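Local coordinates for iron binding protein FbpA (Mannheimia haemolytica, PDB 1Q35), which binds ferric iron in the bacterial periplasm and probably delivers it for uptake into the cell, as a member of the bacterial solute-binding protein 1 family, at residues S8-P12 with I32-D36; S254-G260 with V271-I275. One frame throughout, in Å; residues are numbered along the deposited sequence.

Interaction 1: S8-P12 with I32-D36; sequences SYRQP and IIFAD. With FMT (formic acid), chain C.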
loop_
_atom_site.group_PDB
_atom_site.type_symbol
_atom_site.label_atom_id
_atom_site.label_comp_id
_atom_site.label_asym_id
_atom_site.label_seq_id
_atom_site.Cartn_x
_atom_site.Cartn_y
_atom_site.Cartn_z
ATOM N N SER A 8 -12.042 -7.384 3.470
ATOM C CA SER A 8 -11.273 -6.170 3.206
ATOM C C SER A 8 -10.099 -5.977 4.156
ATOM O O SER A 8 -10.276 -5.912 5.368
ATOM C CB SER A 8 -12.186 -4.948 3.310
ATOM O OG SER A 8 -11.456 -3.756 3.052
ATOM N N TYR A 9 -8.905 -5.849 3.584
ATOM C CA TYR A 9 -7.724 -5.406 4.321
ATOM C C TYR A 9 -7.713 -3.885 4.522
ATOM O O TYR A 9 -6.837 -3.362 5.210
ATOM C CB TYR A 9 -6.440 -5.842 3.603
ATOM C CG TYR A 9 -6.180 -7.323 3.690
ATOM C CD1 TYR A 9 -5.507 -7.867 4.777
ATOM C CD2 TYR A 9 -6.614 -8.186 2.691
ATOM C CE1 TYR A 9 -5.271 -9.234 4.861
ATOM C CE2 TYR A 9 -6.381 -9.543 2.763
ATOM C CZ TYR A 9 -5.715 -10.063 3.849
ATOM O OH TYR A 9 -5.495 -11.423 3.907
ATOM N N ARG A 10 -8.651 -3.181 3.895
ATOM C CA ARG A 10 -8.812 -1.734 4.055
ATOM C C ARG A 10 -9.874 -1.433 5.113
ATOM O O ARG A 10 -10.941 -2.041 5.117
ATOM C CB ARG A 10 -9.222 -1.094 2.724
ATOM C CG ARG A 10 -8.400 -1.561 1.535
ATOM C CD ARG A 10 -8.303 -0.555 0.413
ATOM N NE ARG A 10 -7.603 0.655 0.830
ATOM C CZ ARG A 10 -7.420 1.711 0.053
ATOM N NH1 ARG A 10 -6.773 2.766 0.533
ATOM N NH2 ARG A 10 -7.846 1.706 -1.200
ATOM N N GLN A 11 -9.583 -0.484 6.002
ATOM C CA GLN A 11 -10.537 -0.060 7.029
ATOM C C GLN A 11 -11.670 0.729 6.377
ATOM O O GLN A 11 -11.500 1.261 5.280
ATOM C CB GLN A 11 -9.839 0.780 8.100
ATOM C CG GLN A 11 -8.901 -0.018 8.989
ATOM C CD GLN A 11 -9.642 -0.902 9.969
ATOM O OE1 GLN A 11 -10.531 -0.433 10.683
ATOM N NE2 GLN A 11 -9.282 -2.181 10.012
ATOM N N PRO A 12 -12.835 0.786 7.027
ATOM C CA PRO A 12 -14.008 1.448 6.448
ATOM C C PRO A 12 -13.744 2.831 5.856
ATOM O O PRO A 12 -14.242 3.121 4.785
ATOM C CB PRO A 12 -14.983 1.537 7.629
ATOM C CG PRO A 12 -14.625 0.408 8.495
ATOM C CD PRO A 12 -13.147 0.194 8.340
ATOM N N ILE A 32 -19.662 -7.192 4.276
ATOM C CA ILE A 32 -18.239 -6.926 4.440
ATOM C C ILE A 32 -17.722 -7.366 5.804
ATOM O O ILE A 32 -18.358 -7.136 6.835
ATOM C CB ILE A 32 -17.917 -5.437 4.158
ATOM C CG1 ILE A 32 -16.397 -5.207 4.170
ATOM C CG2 ILE A 32 -18.626 -4.516 5.150
ATOM C CD1 ILE A 32 -15.938 -4.135 3.222
ATOM N N ILE A 33 -16.575 -8.036 5.775
ATOM C CA ILE A 33 -15.825 -8.414 6.958
ATOM C C ILE A 33 -14.434 -7.828 6.781
ATOM O O ILE A 33 -13.893 -7.810 5.675
ATOM C CB ILE A 33 -15.764 -9.953 7.097
ATOM C CG1 ILE A 33 -17.138 -10.497 7.501
ATOM C CG2 ILE A 33 -14.712 -10.374 8.125
ATOM C CD1 ILE A 33 -17.330 -11.976 7.228
ATOM N N PHE A 34 -13.859 -7.331 7.864
ATOM C CA PHE A 34 -12.534 -6.748 7.808
ATOM C C PHE A 34 -11.520 -7.788 8.266
ATOM O O PHE A 34 -11.669 -8.397 9.328
ATOM C CB PHE A 34 -12.520 -5.442 8.600
ATOM C CG PHE A 34 -13.419 -4.402 7.998
ATOM C CD1 PHE A 34 -12.985 -3.637 6.924
ATOM C CD2 PHE A 34 -14.728 -4.250 8.441
ATOM C CE1 PHE A 34 -13.821 -2.704 6.331
ATOM C CE2 PHE A 34 -15.568 -3.319 7.854
ATOM C CZ PHE A 34 -15.115 -2.545 6.795
ATOM N N ALA A 35 -10.516 -8.011 7.418
ATOM C CA ALA A 35 -9.553 -9.096 7.579
ATOM C C ALA A 35 -8.776 -9.020 8.886
ATOM O O ALA A 35 -8.690 -7.965 9.520
ATOM C CB ALA A 35 -8.588 -9.114 6.401
ATOM N N ASP A 36 -8.199 -10.155 9.266
ATOM C CA ASP A 36 -7.475 -10.284 10.526
ATOM C C ASP A 36 -6.331 -11.281 10.382
ATOM O O ASP A 36 -5.605 -11.261 9.388
ATOM C CB ASP A 36 -8.424 -10.710 11.653
ATOM C CG ASP A 36 -9.129 -12.030 11.372
ATOM O OD1 ASP A 36 -9.414 -12.335 10.194
ATOM O OD2 ASP A 36 -9.448 -12.827 12.280
HETATM C C FMT C . -5.158 1.303 3.449
HETATM O O1 FMT C . -6.400 0.846 3.411
HETATM O O2 FMT C . -4.694 1.847 2.463
#
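Phe34 reaches from the end of strand 29-34 into the loop that leaves Ser8. Its CB lies near Ser8 O, and CG, anti to the carbonyl carbon (chi1 -64°), turns the ring toward Arg10 and Pro12. The ring edge at CD1 and CE1 faces Arg10 O, which is 3.2 Å from Phe34 CD1. At the tip, Phe34 CZ meets Pro12 CG at 3.4 Å, while Pro12 CD lies over one face in a CH-pi contact; Ile32 CG1 lies over the opposite face. The backbones pair in parallel: Ser8 N donates to Ile33 O (2.9 Å), and Ala35 N reaches Ser8 O from above the carbonyl plane. Ala35 CB sits over a face of Tyr9, 3.8 Å from the ring centroid. Ser8 OG donates to Arg10 O in the carbonyl plane, on a lone pair (2.7 Å). The Arg10 side chain starts away from 32-36 and ends near Tyr142 and Tyr198, which bind ferric iron in the iron-loaded protein; none is bound here. Arg10 NE donates almost straight (2.9 Å, 174°) to O1 of a formic acid, probably from the crystallisation liquor; NH1 holds O2, and Glu268 pairs with NH2. Arg101 bonds to it too, consistent with a place where a small anion could bind near the iron site.

Interaction 2: S254-G260 with V271-I275; sequences SGEKAQG and VKEGI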
loop_
_atom_site.group_PDB
_atom_site.type_symbol
_atom_site.label_atom_id
_atom_site.label_comp_id
_atom_site.label_asym_id
_atom_site.label_seq_id
_atom_site.Cartn_x
_atom_site.Cartn_y
_atom_site.Cartn_z
ATOM N N SER A 254 -13.120 -0.442 -10.907
ATOM C CA SER A 254 -12.202 -0.045 -11.975
ATOM C C SER A 254 -12.700 1.124 -12.834
ATOM O O SER A 254 -11.930 1.679 -13.614
ATOM C CB SER A 254 -11.910 -1.244 -12.891
ATOM O OG SER A 254 -12.935 -1.444 -13.860
ATOM N N GLY A 255 -13.977 1.475 -12.703
ATOM C CA GLY A 255 -14.606 2.451 -13.580
ATOM C C GLY A 255 -14.382 3.902 -13.199
ATOM O O GLY A 255 -13.812 4.217 -12.156
ATOM N N GLU A 256 -14.862 4.793 -14.058
ATOM C CA GLU A 256 -14.638 6.230 -13.927
ATOM C C GLU A 256 -15.067 6.780 -12.569
ATOM O O GLU A 256 -14.313 7.527 -11.936
ATOM C CB GLU A 256 -15.388 6.964 -15.045
ATOM C CG GLU A 256 -15.215 8.471 -15.056
ATOM C CD GLU A 256 -16.024 9.115 -16.157
ATOM O OE1 GLU A 256 -17.209 9.430 -15.915
ATOM O OE2 GLU A 256 -15.475 9.288 -17.262
ATOM N N LYS A 257 -16.263 6.422 -12.114
ATOM C CA LYS A 257 -16.809 6.989 -10.888
ATOM C C LYS A 257 -15.999 6.551 -9.674
ATOM O O LYS A 257 -15.556 7.383 -8.889
ATOM C CB LYS A 257 -18.280 6.609 -10.703
ATOM C CG LYS A 257 -18.916 7.226 -9.470
ATOM C CD LYS A 257 -20.417 6.994 -9.422
ATOM C CE LYS A 257 -20.956 7.257 -8.027
ATOM N NZ LYS A 257 -22.439 7.127 -7.945
ATOM N N ALA A 258 -15.808 5.248 -9.518
ATOM C CA ALA A 258 -15.072 4.715 -8.371
ATOM C C ALA A 258 -13.612 5.170 -8.371
ATOM O O ALA A 258 -13.050 5.475 -7.319
ATOM C CB ALA A 258 -15.145 3.203 -8.344
ATOM N N GLN A 259 -13.000 5.221 -9.548
ATOM C CA GLN A 259 -11.617 5.677 -9.662
ATOM C C GLN A 259 -11.489 7.149 -9.246
ATOM O O GLN A 259 -10.501 7.544 -8.611
ATOM C CB GLN A 259 -11.090 5.448 -11.078
ATOM C CG GLN A 259 -10.864 3.972 -11.406
ATOM C CD GLN A 259 -9.604 3.416 -10.771
ATOM O OE1 GLN A 259 -8.505 3.873 -11.074
ATOM N NE2 GLN A 259 -9.757 2.427 -9.893
ATOM N N GLY A 260 -12.499 7.949 -9.576
ATOM C CA GLY A 260 -12.582 9.321 -9.113
ATOM C C GLY A 260 -12.696 9.419 -7.604
ATOM O O GLY A 260 -12.102 10.307 -7.001
ATOM N N VAL A 271 -5.594 3.797 -11.116
ATOM C CA VAL A 271 -4.989 3.041 -12.218
ATOM C C VAL A 271 -5.590 3.435 -13.572
ATOM O O VAL A 271 -4.923 3.332 -14.599
ATOM C CB VAL A 271 -5.085 1.503 -12.033
ATOM C CG1 VAL A 271 -4.311 1.064 -10.795
ATOM C CG2 VAL A 271 -6.533 1.016 -11.985
ATOM N N LYS A 272 -6.840 3.889 -13.576
ATOM C CA LYS A 272 -7.533 4.191 -14.830
ATOM C C LYS A 272 -7.007 5.491 -15.429
ATOM O O LYS A 272 -6.973 6.523 -14.761
ATOM C CB LYS A 272 -9.042 4.283 -14.606
ATOM C CG LYS A 272 -9.850 4.484 -15.889
ATOM C CD LYS A 272 -11.338 4.353 -15.629
ATOM C CE LYS A 272 -12.176 4.892 -16.784
ATOM N NZ LYS A 272 -11.777 4.328 -18.097
ATOM N N GLU A 273 -6.589 5.428 -16.689
ATOM C CA GLU A 273 -6.080 6.597 -17.398
ATOM C C GLU A 273 -7.186 7.623 -17.618
ATOM O O GLU A 273 -8.344 7.271 -17.836
ATOM C CB GLU A 273 -5.472 6.185 -18.741
ATOM C CG GLU A 273 -4.209 5.354 -18.607
ATOM C CD GLU A 273 -3.570 5.050 -19.946
ATOM O OE1 GLU A 273 -2.755 5.873 -20.419
ATOM O OE2 GLU A 273 -3.887 3.990 -20.525
ATOM N N GLY A 274 -6.817 8.898 -17.534
ATOM C CA GLY A 274 -7.758 9.987 -17.734
ATOM C C GLY A 274 -8.475 10.435 -16.475
ATOM O O GLY A 274 -9.239 11.396 -16.515
ATOM N N ILE A 275 -8.250 9.741 -15.358
ATOM C CA ILE A 275 -8.809 10.147 -14.074
ATOM C C ILE A 275 -7.756 10.960 -13.333
ATOM O O ILE A 275 -6.694 10.439 -12.993
ATOM C CB ILE A 275 -9.221 8.918 -13.228
ATOM C CG1 ILE A 275 -10.155 7.988 -14.016
ATOM C CG2 ILE A 275 -9.891 9.368 -11.934
ATOM C CD1 ILE A 275 -11.466 8.624 -14.463
#
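Gln259 folds its amide toward the backbone of Val271 and Lys272. CG lies beside the backbone N and the chain bends at chi2 (-76°), so that Gln259 CG rests 3.7 Å from Lys272 CB, and Gln259 OE1 accepts the Lys272 N-H at 3.0 Å. That donor stands above the amide carbonyl plane, the N-H...O angle being 166°; Val271 N is also close to Gln259 OE1, at 2.9 Å. NE2 turns to the backbone oxygens of Leu98 and Leu253, so both ends of this buried amide have partners. Gly255 is the N-cap residue of helix 256-266. The facing segment holds a type II beta turn from Lys272 to Ile275, with Gly274 at positive phi. The Lys272 side chain runs extended from CB to CE past the start of the helix, Lys272 CD coming 3.4 Å from Ser254 O and CE 3.8 Å from Glu256 N. Only at chi4 does it bend, and NZ bonds to Asn83 OD1. Ile275, the last residue of the turn, splits its branches: CG2 packs on the backbone at Gln259 C and Gly260 N, whereas Ile275 CD1 touches Glu256 CG at 3.8 Å, the two side chains crossing obliquely.

In the fold
From the N terminus, strand 3-8 runs into the loop that opens interaction 1; the chain then passes through helix 16-26 and returns along strand 29-34, where 32-36 closes a parallel beta-alpha-beta crossover at an edge of the sheet. Some 220 residues later, interaction 2 closes a much shorter loop: helix 256-266 leads through strand 269-270 back to the turn at 271-275. The two are in series, neither nested nor crossed, with centres 22 Å apart and nearest atoms about 9 Å apart. A bridge exists all the same: Arg10 packs on Tyr262 and Asn266, farther along the helix on which interaction 2 begins.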